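Local structure of D,D-dipeptidase/D,D-carboxypeptidase (Enterococcus faecalis, 4F78) at residues 149-154 against 166-171; 154-159 against 184-189; 114-119 against 128-133. The protein probably acts as a zinc-dependent D,D-peptidase, a carboxypeptidase and dipeptidase of the VanY family that cleaves peptides ending in D-alanyl-D-alanine. All coordinates share one frame; numbering follows the deposited sequence.

Contact 1. Residues 149-154 against 166-171; sequences TQRYAR and PWHFRY. With ZN (zinc ion), chain B.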
loop_
_atom_site.group_PDB
_atom_site.type_symbol
_atom_site.label_atom_id
_atom_site.label_comp_id
_atom_site.label_asym_id
_atom_site.label_seq_id
_atom_site.Cartn_x
_atom_site.Cartn_y
_atom_site.Cartn_z
ATOM N N THR A 149 -4.832 3.967 1.080
ATOM C CA THR A 149 -4.738 5.281 0.438
ATOM C C THR A 149 -5.090 5.086 -1.011
ATOM O O THR A 149 -4.778 4.024 -1.555
ATOM C CB THR A 149 -3.287 5.882 0.556
ATOM O OG1 THR A 149 -3.267 7.222 0.061
ATOM C CG2 THR A 149 -2.195 5.041 -0.208
ATOM N N GLN A 150 -5.706 6.062 -1.673
ATOM C CA GLN A 150 -5.890 5.921 -3.133
ATOM C C GLN A 150 -4.536 6.234 -3.786
ATOM O O GLN A 150 -3.983 7.328 -3.606
ATOM C CB GLN A 150 -6.955 6.875 -3.653
ATOM C CG GLN A 150 -7.254 6.665 -5.132
ATOM C CD GLN A 150 -8.275 7.668 -5.638
ATOM O OE1 GLN A 150 -9.154 8.108 -4.886
ATOM N NE2 GLN A 150 -8.126 8.086 -6.891
ATOM N N ARG A 151 -3.992 5.279 -4.528
ATOM C CA ARG A 151 -2.577 5.310 -4.890
ATOM C C ARG A 151 -2.190 6.333 -5.951
ATOM O O ARG A 151 -1.118 7.005 -5.856
ATOM C CB ARG A 151 -2.187 3.902 -5.341
ATOM C CG ARG A 151 -0.713 3.779 -5.657
ATOM C CD ARG A 151 0.138 4.039 -4.424
ATOM N NE ARG A 151 1.556 3.777 -4.731
ATOM C CZ ARG A 151 2.378 4.661 -5.296
ATOM N NH1 ARG A 151 1.940 5.900 -5.562
ATOM N NH2 ARG A 151 3.665 4.335 -5.519
ATOM N N TYR A 152 -3.066 6.492 -6.942
ATOM C CA TYR A 152 -2.727 7.250 -8.146
ATOM C C TYR A 152 -3.701 8.374 -8.375
ATOM O O TYR A 152 -4.762 8.178 -9.015
ATOM C CB TYR A 152 -2.757 6.311 -9.379
ATOM C CG TYR A 152 -1.787 5.141 -9.260
ATOM C CD1 TYR A 152 -0.408 5.350 -9.110
ATOM C CD2 TYR A 152 -2.254 3.813 -9.307
ATOM C CE1 TYR A 152 0.489 4.258 -8.984
ATOM C CE2 TYR A 152 -1.368 2.726 -9.181
ATOM C CZ TYR A 152 -0.014 2.953 -9.047
ATOM O OH TYR A 152 0.819 1.858 -8.936
ATOM N N ALA A 153 -3.359 9.563 -7.870
ATOM C CA ALA A 153 -4.218 10.713 -8.065
ATOM C C ALA A 153 -3.857 11.438 -9.349
ATOM O O ALA A 153 -2.705 11.366 -9.825
ATOM C CB ALA A 153 -4.104 11.676 -6.862
ATOM N N ARG A 154 -4.820 12.184 -9.883
ATOM C CA ARG A 154 -4.589 13.050 -11.046
ATOM C C ARG A 154 -3.505 14.102 -10.836
ATOM O O ARG A 154 -2.702 14.364 -11.751
ATOM C CB ARG A 154 -5.890 13.756 -11.450
ATOM C CG ARG A 154 -5.808 14.459 -12.766
ATOM C CD ARG A 154 -7.158 15.065 -13.117
ATOM N NE ARG A 154 -7.720 15.783 -11.971
ATOM C CZ ARG A 154 -8.861 16.457 -12.004
ATOM N NH1 ARG A 154 -9.554 16.513 -13.137
ATOM N NH2 ARG A 154 -9.313 17.087 -10.909
ATOM N N PRO A 166 -9.203 6.151 -10.186
ATOM C CA PRO A 166 -10.170 6.199 -9.095
ATOM C C PRO A 166 -10.214 4.875 -8.291
ATOM O O PRO A 166 -10.622 4.910 -7.129
ATOM C CB PRO A 166 -11.494 6.435 -9.834
ATOM C CG PRO A 166 -11.061 7.227 -11.068
ATOM C CD PRO A 166 -9.766 6.596 -11.463
ATOM N N TRP A 167 -9.814 3.735 -8.865
ATOM C CA TRP A 167 -10.269 2.457 -8.294
ATOM C C TRP A 167 -9.186 1.679 -7.539
ATOM O O TRP A 167 -9.476 0.641 -6.935
ATOM C CB TRP A 167 -10.801 1.585 -9.441
ATOM C CG TRP A 167 -9.687 1.386 -10.483
ATOM C CD1 TRP A 167 -8.605 0.511 -10.395
ATOM C CD2 TRP A 167 -9.498 2.127 -11.710
ATOM N NE1 TRP A 167 -7.796 0.655 -11.505
ATOM C CE2 TRP A 167 -8.319 1.636 -12.325
ATOM C CE3 TRP A 167 -10.220 3.150 -12.350
ATOM C CZ2 TRP A 167 -7.852 2.127 -13.555
ATOM C CZ3 TRP A 167 -9.752 3.640 -13.580
ATOM C CH2 TRP A 167 -8.578 3.126 -14.167
ATOM N N HIS A 168 -7.946 2.168 -7.582
ATOM C CA HIS A 168 -6.784 1.429 -7.071
ATOM C C HIS A 168 -6.341 1.961 -5.724
ATOM O O HIS A 168 -5.929 3.123 -5.589
ATOM C CB HIS A 168 -5.631 1.496 -8.103
ATOM C CG HIS A 168 -4.363 0.807 -7.678
ATOM N ND1 HIS A 168 -3.798 -0.205 -8.418
ATOM C CD2 HIS A 168 -3.519 1.036 -6.643
ATOM C CE1 HIS A 168 -2.680 -0.606 -7.847
ATOM N NE2 HIS A 168 -2.478 0.136 -6.766
ATOM N N PHE A 169 -6.421 1.086 -4.713
ATOM C CA PHE A 169 -6.088 1.443 -3.327
ATOM C C PHE A 169 -4.923 0.614 -2.791
ATOM O O PHE A 169 -4.762 -0.576 -3.113
ATOM C CB PHE A 169 -7.305 1.249 -2.436
ATOM C CG PHE A 169 -8.315 2.296 -2.653
ATOM C CD1 PHE A 169 -9.235 2.173 -3.694
ATOM C CD2 PHE A 169 -8.303 3.449 -1.884
ATOM C CE1 PHE A 169 -10.169 3.196 -3.953
ATOM C CE2 PHE A 169 -9.240 4.472 -2.124
ATOM C CZ PHE A 169 -10.173 4.330 -3.167
ATOM N N ARG A 170 -4.085 1.249 -1.991
ATOM C CA ARG A 170 -2.875 0.557 -1.548
ATOM C C ARG A 170 -2.860 0.589 -0.027
ATOM O O ARG A 170 -3.106 1.652 0.584
ATOM C CB ARG A 170 -1.641 1.340 -2.078
ATOM C CG ARG A 170 -0.315 1.083 -1.274
ATOM C CD ARG A 170 0.244 -0.379 -1.433
ATOM N NE ARG A 170 1.366 -0.533 -0.493
ATOM C CZ ARG A 170 2.638 -0.261 -0.794
ATOM N NH1 ARG A 170 2.968 0.094 -2.040
ATOM N NH2 ARG A 170 3.591 -0.376 0.146
ATOM N N TYR A 171 -2.594 -0.547 0.603
ATOM C CA TYR A 171 -2.464 -0.571 2.072
ATOM C C TYR A 171 -1.048 -0.186 2.450
ATOM O O TYR A 171 -0.088 -0.821 1.969
ATOM C CB TYR A 171 -2.730 -1.987 2.614
ATOM C CG TYR A 171 -2.638 -2.104 4.148
ATOM C CD1 TYR A 171 -3.724 -1.766 4.963
ATOM C CD2 TYR A 171 -1.498 -2.603 4.757
ATOM C CE1 TYR A 171 -3.643 -1.863 6.347
ATOM C CE2 TYR A 171 -1.420 -2.733 6.153
ATOM C CZ TYR A 171 -2.490 -2.347 6.928
ATOM O OH TYR A 171 -2.442 -2.474 8.289
HETATM ZN ZN ZN B . -4.582 -1.732 -9.781
HETATM O O HOH W 1 -5.420 5.054 -7.445
HETATM O O HOH W 2 -4.983 -0.296 -11.406
#

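Contact 2. Residues 154-159 against 184-189; sequences RDKEEI and GFSLEE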
loop_
_atom_site.group_PDB
_atom_site.type_symbol
_atom_site.label_atom_id
_atom_site.label_comp_id
_atom_site.label_asym_id
_atom_site.label_seq_id
_atom_site.Cartn_x
_atom_site.Cartn_y
_atom_site.Cartn_z
ATOM N N ARG A 154 -4.820 12.184 -9.883
ATOM C CA ARG A 154 -4.589 13.050 -11.046
ATOM C C ARG A 154 -3.505 14.102 -10.836
ATOM O O ARG A 154 -2.702 14.364 -11.751
ATOM C CB ARG A 154 -5.890 13.756 -11.450
ATOM C CG ARG A 154 -5.808 14.459 -12.766
ATOM C CD ARG A 154 -7.158 15.065 -13.117
ATOM N NE ARG A 154 -7.720 15.783 -11.971
ATOM C CZ ARG A 154 -8.861 16.457 -12.004
ATOM N NH1 ARG A 154 -9.554 16.513 -13.137
ATOM N NH2 ARG A 154 -9.313 17.087 -10.909
ATOM N N ASP A 155 -3.439 14.718 -9.653
ATOM C CA ASP A 155 -2.428 15.790 -9.522
ATOM C C ASP A 155 -1.003 15.251 -9.258
ATOM O O ASP A 155 -0.072 16.035 -9.063
ATOM C CB ASP A 155 -2.842 16.880 -8.504
ATOM C CG ASP A 155 -2.911 16.359 -7.067
ATOM O OD1 ASP A 155 -2.842 15.124 -6.851
ATOM O OD2 ASP A 155 -3.053 17.185 -6.127
ATOM N N LYS A 156 -0.825 13.927 -9.291
ATOM C CA LYS A 156 0.473 13.340 -8.968
ATOM C C LYS A 156 1.007 12.475 -10.115
ATOM O O LYS A 156 1.992 11.742 -9.920
ATOM C CB LYS A 156 0.364 12.443 -7.716
ATOM C CG LYS A 156 -0.176 13.124 -6.407
ATOM C CD LYS A 156 0.696 14.283 -5.946
ATOM C CE LYS A 156 0.141 14.788 -4.584
ATOM N NZ LYS A 156 0.903 15.921 -4.112
ATOM N N GLU A 157 0.379 12.561 -11.298
ATOM C CA GLU A 157 0.736 11.668 -12.401
ATOM C C GLU A 157 2.201 11.805 -12.766
ATOM O O GLU A 157 2.837 10.808 -13.126
ATOM C CB GLU A 157 -0.139 11.937 -13.658
ATOM C CG GLU A 157 -1.576 11.515 -13.415
ATOM C CD GLU A 157 -2.515 11.836 -14.557
ATOM O OE1 GLU A 157 -2.093 12.496 -15.538
ATOM O OE2 GLU A 157 -3.713 11.460 -14.454
ATOM N N GLU A 158 2.740 13.021 -12.699
ATOM C CA GLU A 158 4.145 13.223 -13.133
ATOM C C GLU A 158 5.116 12.572 -12.138
ATOM O O GLU A 158 6.263 12.226 -12.473
ATOM C CB GLU A 158 4.454 14.710 -13.299
ATOM C CG GLU A 158 4.945 15.390 -12.015
ATOM C CD GLU A 158 3.815 15.763 -11.032
ATOM O OE1 GLU A 158 2.675 15.207 -11.143
ATOM O OE2 GLU A 158 4.075 16.640 -10.161
ATOM N N ILE A 159 4.635 12.368 -10.918
ATOM C CA ILE A 159 5.456 11.792 -9.850
ATOM C C ILE A 159 5.300 10.256 -9.772
ATOM O O ILE A 159 6.286 9.524 -9.546
ATOM C CB ILE A 159 5.043 12.458 -8.497
ATOM C CG1 ILE A 159 5.711 13.820 -8.378
ATOM C CG2 ILE A 159 5.404 11.603 -7.312
ATOM C CD1 ILE A 159 7.161 13.847 -8.922
ATOM N N GLY A 184 -1.789 15.533 1.758
ATOM C CA GLY A 184 -1.993 15.291 0.327
ATOM C C GLY A 184 -0.814 14.570 -0.329
ATOM O O GLY A 184 -0.454 14.905 -1.477
ATOM N N PHE A 185 -0.207 13.584 0.352
ATOM C CA PHE A 185 0.971 12.936 -0.221
ATOM C C PHE A 185 0.598 11.702 -1.027
ATOM O O PHE A 185 -0.222 10.862 -0.579
ATOM C CB PHE A 185 1.963 12.447 0.858
ATOM C CG PHE A 185 2.714 13.546 1.586
ATOM C CD1 PHE A 185 3.008 14.768 0.975
ATOM C CD2 PHE A 185 3.155 13.324 2.891
ATOM C CE1 PHE A 185 3.730 15.769 1.677
ATOM C CE2 PHE A 185 3.863 14.322 3.606
ATOM C CZ PHE A 185 4.141 15.538 2.986
ATOM N N SER A 186 1.242 11.553 -2.181
ATOM C CA SER A 186 1.381 10.236 -2.807
ATOM C C SER A 186 2.393 9.415 -2.005
ATOM O O SER A 186 3.136 9.967 -1.169
ATOM C CB SER A 186 1.932 10.423 -4.232
ATOM O OG SER A 186 3.247 11.011 -4.207
ATOM N N LEU A 187 2.482 8.111 -2.264
ATOM C CA LEU A 187 3.475 7.288 -1.575
ATOM C C LEU A 187 4.896 7.754 -1.882
ATOM O O LEU A 187 5.770 7.676 -1.005
ATOM C CB LEU A 187 3.302 5.791 -1.923
ATOM C CG LEU A 187 4.148 4.782 -1.118
ATOM C CD1 LEU A 187 4.039 5.001 0.450
ATOM C CD2 LEU A 187 3.702 3.327 -1.452
ATOM N N GLU A 188 5.160 8.164 -3.138
ATOM C CA GLU A 188 6.466 8.702 -3.525
ATOM C C GLU A 188 6.833 9.844 -2.589
ATOM O O GLU A 188 7.946 9.892 -2.058
ATOM C CB GLU A 188 6.443 9.237 -4.977
ATOM C CG GLU A 188 6.603 8.166 -6.064
ATOM C CD GLU A 188 5.325 7.309 -6.247
ATOM O OE1 GLU A 188 4.258 7.682 -5.687
ATOM O OE2 GLU A 188 5.365 6.274 -6.984
ATOM N N GLU A 189 5.912 10.781 -2.390
ATOM C CA GLU A 189 6.191 11.902 -1.491
ATOM C C GLU A 189 6.410 11.470 -0.027
ATOM O O GLU A 189 7.283 12.006 0.646
ATOM C CB GLU A 189 5.033 12.912 -1.555
ATOM C CG GLU A 189 5.083 13.798 -2.842
ATOM C CD GLU A 189 3.738 14.410 -3.126
ATOM O OE1 GLU A 189 3.632 15.653 -3.103
ATOM O OE2 GLU A 189 2.768 13.625 -3.349
#

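Contact 3. Residues 114-119 against 128-133; sequences IDLGLN and PDFPYD. With ZN (zinc ion), chain B.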
loop_
_atom_site.group_PDB
_atom_site.type_symbol
_atom_site.label_atom_id
_atom_site.label_comp_id
_atom_site.label_asym_id
_atom_site.label_seq_id
_atom_site.Cartn_x
_atom_site.Cartn_y
_atom_site.Cartn_z
ATOM N N ILE A 114 -5.314 -3.296 -4.105
ATOM C CA ILE A 114 -6.608 -3.840 -4.513
ATOM C C ILE A 114 -7.273 -2.879 -5.492
ATOM O O ILE A 114 -7.192 -1.650 -5.311
ATOM C CB ILE A 114 -7.533 -4.151 -3.278
ATOM C CG1 ILE A 114 -8.857 -4.803 -3.755
ATOM C CG2 ILE A 114 -7.912 -2.880 -2.536
ATOM C CD1 ILE A 114 -8.878 -6.244 -3.645
ATOM N N ASP A 115 -7.864 -3.432 -6.551
ATOM C CA ASP A 115 -8.699 -2.659 -7.487
ATOM C C ASP A 115 -10.161 -2.902 -7.126
ATOM O O ASP A 115 -10.584 -4.058 -7.053
ATOM C CB ASP A 115 -8.444 -3.140 -8.929
ATOM C CG ASP A 115 -7.091 -2.637 -9.459
ATOM O OD1 ASP A 115 -6.531 -1.707 -8.804
ATOM O OD2 ASP A 115 -6.571 -3.195 -10.453
ATOM N N LEU A 116 -10.923 -1.834 -6.862
ATOM C CA LEU A 116 -12.340 -2.010 -6.436
ATOM C C LEU A 116 -13.288 -1.446 -7.489
ATOM O O LEU A 116 -12.915 -0.512 -8.223
ATOM C CB LEU A 116 -12.603 -1.270 -5.112
ATOM C CG LEU A 116 -11.705 -1.797 -3.965
ATOM C CD1 LEU A 116 -11.806 -0.847 -2.746
ATOM C CD2 LEU A 116 -12.170 -3.207 -3.580
ATOM N N GLY A 117 -14.515 -1.975 -7.557
ATOM C CA GLY A 117 -15.474 -1.538 -8.575
ATOM C C GLY A 117 -16.882 -1.621 -8.049
ATOM O O GLY A 117 -17.189 -2.455 -7.169
ATOM N N LEU A 118 -17.764 -0.778 -8.577
ATOM C CA LEU A 118 -19.191 -0.964 -8.313
ATOM C C LEU A 118 -19.656 -2.338 -8.752
ATOM O O LEU A 118 -19.228 -2.850 -9.805
ATOM C CB LEU A 118 -20.019 0.081 -9.053
ATOM C CG LEU A 118 -20.208 1.409 -8.336
ATOM C CD1 LEU A 118 -20.921 2.396 -9.289
ATOM C CD2 LEU A 118 -21.057 1.179 -7.083
ATOM N N ASN A 119 -20.542 -2.956 -7.979
ATOM C CA ASN A 119 -21.032 -4.296 -8.348
ATOM C C ASN A 119 -21.973 -4.357 -9.559
ATOM O O ASN A 119 -23.192 -4.337 -9.391
ATOM C CB ASN A 119 -21.731 -4.956 -7.159
ATOM C CG ASN A 119 -21.928 -6.478 -7.346
ATOM O OD1 ASN A 119 -21.673 -7.039 -8.423
ATOM N ND2 ASN A 119 -22.362 -7.147 -6.284
ATOM N N PRO A 128 -12.110 -0.473 -13.652
ATOM C CA PRO A 128 -13.433 -0.678 -13.028
ATOM C C PRO A 128 -14.046 0.671 -12.586
ATOM O O PRO A 128 -13.310 1.655 -12.366
ATOM C CB PRO A 128 -13.134 -1.596 -11.830
ATOM C CG PRO A 128 -11.654 -1.421 -11.559
ATOM C CD PRO A 128 -10.990 -1.007 -12.847
ATOM N N ASP A 129 -15.374 0.707 -12.459
ATOM C CA ASP A 129 -16.097 1.926 -12.094
ATOM C C ASP A 129 -16.069 2.129 -10.576
ATOM O O ASP A 129 -16.621 1.326 -9.800
ATOM C CB ASP A 129 -17.547 1.840 -12.620
ATOM C CG ASP A 129 -18.290 3.201 -12.585
ATOM O OD1 ASP A 129 -17.643 4.295 -12.680
ATOM O OD2 ASP A 129 -19.543 3.164 -12.480
ATOM N N PHE A 130 -15.437 3.212 -10.139
ATOM C CA PHE A 130 -15.364 3.509 -8.706
ATOM C C PHE A 130 -15.441 5.037 -8.515
ATOM O O PHE A 130 -14.423 5.683 -8.326
ATOM C CB PHE A 130 -14.072 2.944 -8.113
ATOM C CG PHE A 130 -14.156 2.639 -6.614
ATOM C CD1 PHE A 130 -14.935 1.579 -6.150
ATOM C CD2 PHE A 130 -13.458 3.411 -5.677
ATOM C CE1 PHE A 130 -15.038 1.296 -4.773
ATOM C CE2 PHE A 130 -13.552 3.140 -4.289
ATOM C CZ PHE A 130 -14.327 2.056 -3.843
ATOM N N PRO A 131 -16.650 5.608 -8.616
ATOM C CA PRO A 131 -16.790 7.072 -8.732
ATOM C C PRO A 131 -16.537 7.809 -7.416
ATOM O O PRO A 131 -16.356 7.191 -6.339
ATOM C CB PRO A 131 -18.232 7.279 -9.252
ATOM C CG PRO A 131 -18.964 5.961 -9.004
ATOM C CD PRO A 131 -17.916 4.871 -8.797
ATOM N N TYR A 132 -16.537 9.138 -7.505
ATOM C CA TYR A 132 -16.322 9.976 -6.341
ATOM C C TYR A 132 -17.675 10.407 -5.791
ATOM O O TYR A 132 -17.849 11.575 -5.390
ATOM C CB TYR A 132 -15.509 11.218 -6.759
ATOM C CG TYR A 132 -14.083 10.858 -7.124
ATOM C CD1 TYR A 132 -13.738 10.461 -8.429
ATOM C CD2 TYR A 132 -13.079 10.857 -6.144
ATOM C CE1 TYR A 132 -12.401 10.130 -8.744
ATOM C CE2 TYR A 132 -11.740 10.524 -6.463
ATOM C CZ TYR A 132 -11.421 10.150 -7.743
ATOM O OH TYR A 132 -10.107 9.814 -8.037
ATOM N N ASP A 133 -18.634 9.481 -5.793
ATOM C CA ASP A 133 -19.960 9.695 -5.211
ATOM C C ASP A 133 -20.395 8.413 -4.563
ATOM O O ASP A 133 -19.839 7.346 -4.857
ATOM C CB ASP A 133 -20.990 9.982 -6.307
ATOM C CG ASP A 133 -20.673 11.230 -7.054
ATOM O OD1 ASP A 133 -20.836 12.301 -6.438
ATOM O OD2 ASP A 133 -20.219 11.128 -8.219
HETATM ZN ZN ZN B . -4.582 -1.732 -9.781
HETATM O O HOH W 3 -17.319 -1.518 -11.558
HETATM O O HOH W 2 -4.983 -0.296 -11.406
#

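Contact 1. Residues 149-154 against 166-171
Thr-149 and Arg-170 pair as an antiparallel hydrogen-bonded couple: Thr-149 N gives its hydrogen to Arg-170 O at 2.9 Å, and Arg-170 N returns one to Thr-149 O. The next pair, Gln-150 with Phe-169, is non-hydrogen-bonded, and a third bond follows beyond it, from Arg-151 N to His-168 O at 3.1 Å and nearly straight (N-H...O 173°). As the chains diverge, one water carries the link on by accepting from Tyr-152 N and donating to His-168 O, so this carbonyl is met by both an amide and a water.

The aromatic contact is edge-to-face. Tyr-152 CE2 stands over the centre of the His-168 imidazole, the ring centroids lying 4.8 Å apart with planes at 54°. The His-168 ring lies alongside Arg-151, whose CB comes to 3.4 Å from His-168 CD2; chi1 of 178° sets the imidazole opposite its own amide nitrogen and so against this neighbour. Both nitrogens of this ring are engaged: ND1 binds zinc at 2.2 Å, and NE2 is hydrogen-bonded to Glu-107. The tyrosine packing and these two bonds together restrict the ring's rotation.

On the sheet face that carries Gln-150 and Phe-169, the packing is through carbon atoms: Gln-150 CB lies 3.7 Å from Phe-169 CE2, and Gln-150 CG sits over the ring toward its rim. The amide continues past it, with Gln-150 NE2 3.5 Å from Pro-166 CA, to reach Tyr-132 and Arg-140.

Among the charged groups, Arg-151 and Arg-170 run side by side and both bridge to Glu-107, the carboxylate that also holds His-168. Within the four-stranded antiparallel sheet, 148-150 is an outermost strand, 168-171 lies between it and 113-118, and helix 187-194 packs on both arginines through Leu-187.

Contact 2. Residues 154-159 against 184-189
Lys-156 and Ser-186, with CA atoms 7.0 Å apart, each occupy the N-cap position of a helix, so the contact joins the starts of helices 157-160 and 187-194. Ile-159 and Glu-188, CA atoms 7.1 Å apart, form the second close backbone pair, both within the first turn of their helices. Gly-184 has positive phi (60°) and ends the preceding helix in a Schellman motif.

The lysine chain, bent at chi2 (-60°), passes almost perpendicular to Glu-189. Glu-189 OE1 receives Lys-156 NZ on its syn lone pair, a salt bridge of 2.9 Å, and NZ also makes weak bonds to Glu-189 OE2 and to Gly-184 O. The carboxylate is also the far half of a capping box: Glu-189 N donates to Ser-186 OG at 3.2 Å, while Ser-186 N donates to Glu-189 OE2 at 2.8 Å. Ser-186 OG gives a second bond to that oxygen; both donors come on its anti side, the amide well out of the carboxylate plane (32°). The carboxylate that meets the ammonium is thus held by the serine at the helix start as well.

Beside this polar cluster, Ile-159 CG2 packs 3.5 Å from Glu-188 CB, the two side chains running antiparallel to one another. Glu-188 carries its carboxylate onward to Arg-151 and Asn-22.

Contact 3. Residues 114-119 against 128-133
Leu-116 CB lies over one face of the Phe-130 ring, 4.0 Å from its centroid and 28° off the normal, a CH-pi contact. Phe-130 chi1 is -154°, which puts the ring roughly opposite its own amide nitrogen and presents that face to the leucine. The two side chains run side by side, and Leu-116 CD1 reaches Phe-130 CZ at the same distance of 4.0 Å. The one direct hydrogen bond joins Leu-118 N to Asp-129 O at 2.7 Å, with an N-H...O angle of 165°. The same carbonyl receives a CA-H...O contact from Gly-117, whose CA is 3.3 Å from Asp-129 O. Just along the chain, Leu-118 CD1 packs 3.9 Å from Pro-131 CD.

The next layer is a water that donates to Leu-118 O and accepts from Asp-129 N, adding a bridge beside the direct bond. Asp-129 itself turns its carboxylate to Lys-120 in a salt bridge. Next to it in the chain, Pro-128 CB rests 4.0 Å from Gly-117 CA, and Trp-167 touches both Pro-128 and Phe-130.

Further out, the strand 113-118 is held on both sides by backbone bonds, to strand 68-72 and to the chain at 167-169. Cys-136 of helix 134-142 touches Leu-118, Phe-130 and Pro-131, while Arg-140 of that helix bonds to the carbonyls of Phe-130 and Pro-131.

Within this strand Asp-115 binds zinc through OD1 at 2.2 Å and more loosely through OD2 at 2.6 Å, an asymmetric bidentate grip; His-108, His-168 and a water complete the coordination. Leu-116 O is buried among Pro-128 and Phe-130 carbons with no polar partner, a cost probably offset by the apolar packing, while Leu-118 N and the bridging water supply the polar links between loop and metal-bearing strand.

Contact 3 closes before contact 1 opens along the chain, whereas the segments of contacts 1 and 2 alternate and share Arg-154. Contacts 1 and 3 meet on one antiparallel sheet, where strands 168-171 and 113-118 are neighbours, and their centres are 11 Å apart. Each supplies a zinc ligand, His-168 from contact 1 and Asp-115 from contact 3, so the metal site spans adjacent strands. Contact 2 lies on the surface, its centre 10 Å from that of contact 1, and joins it through the Arg-151 to Glu-188 salt bridge. Contacts 2 and 3, with centres 20 Å apart, do not touch: contact 1 lies against both.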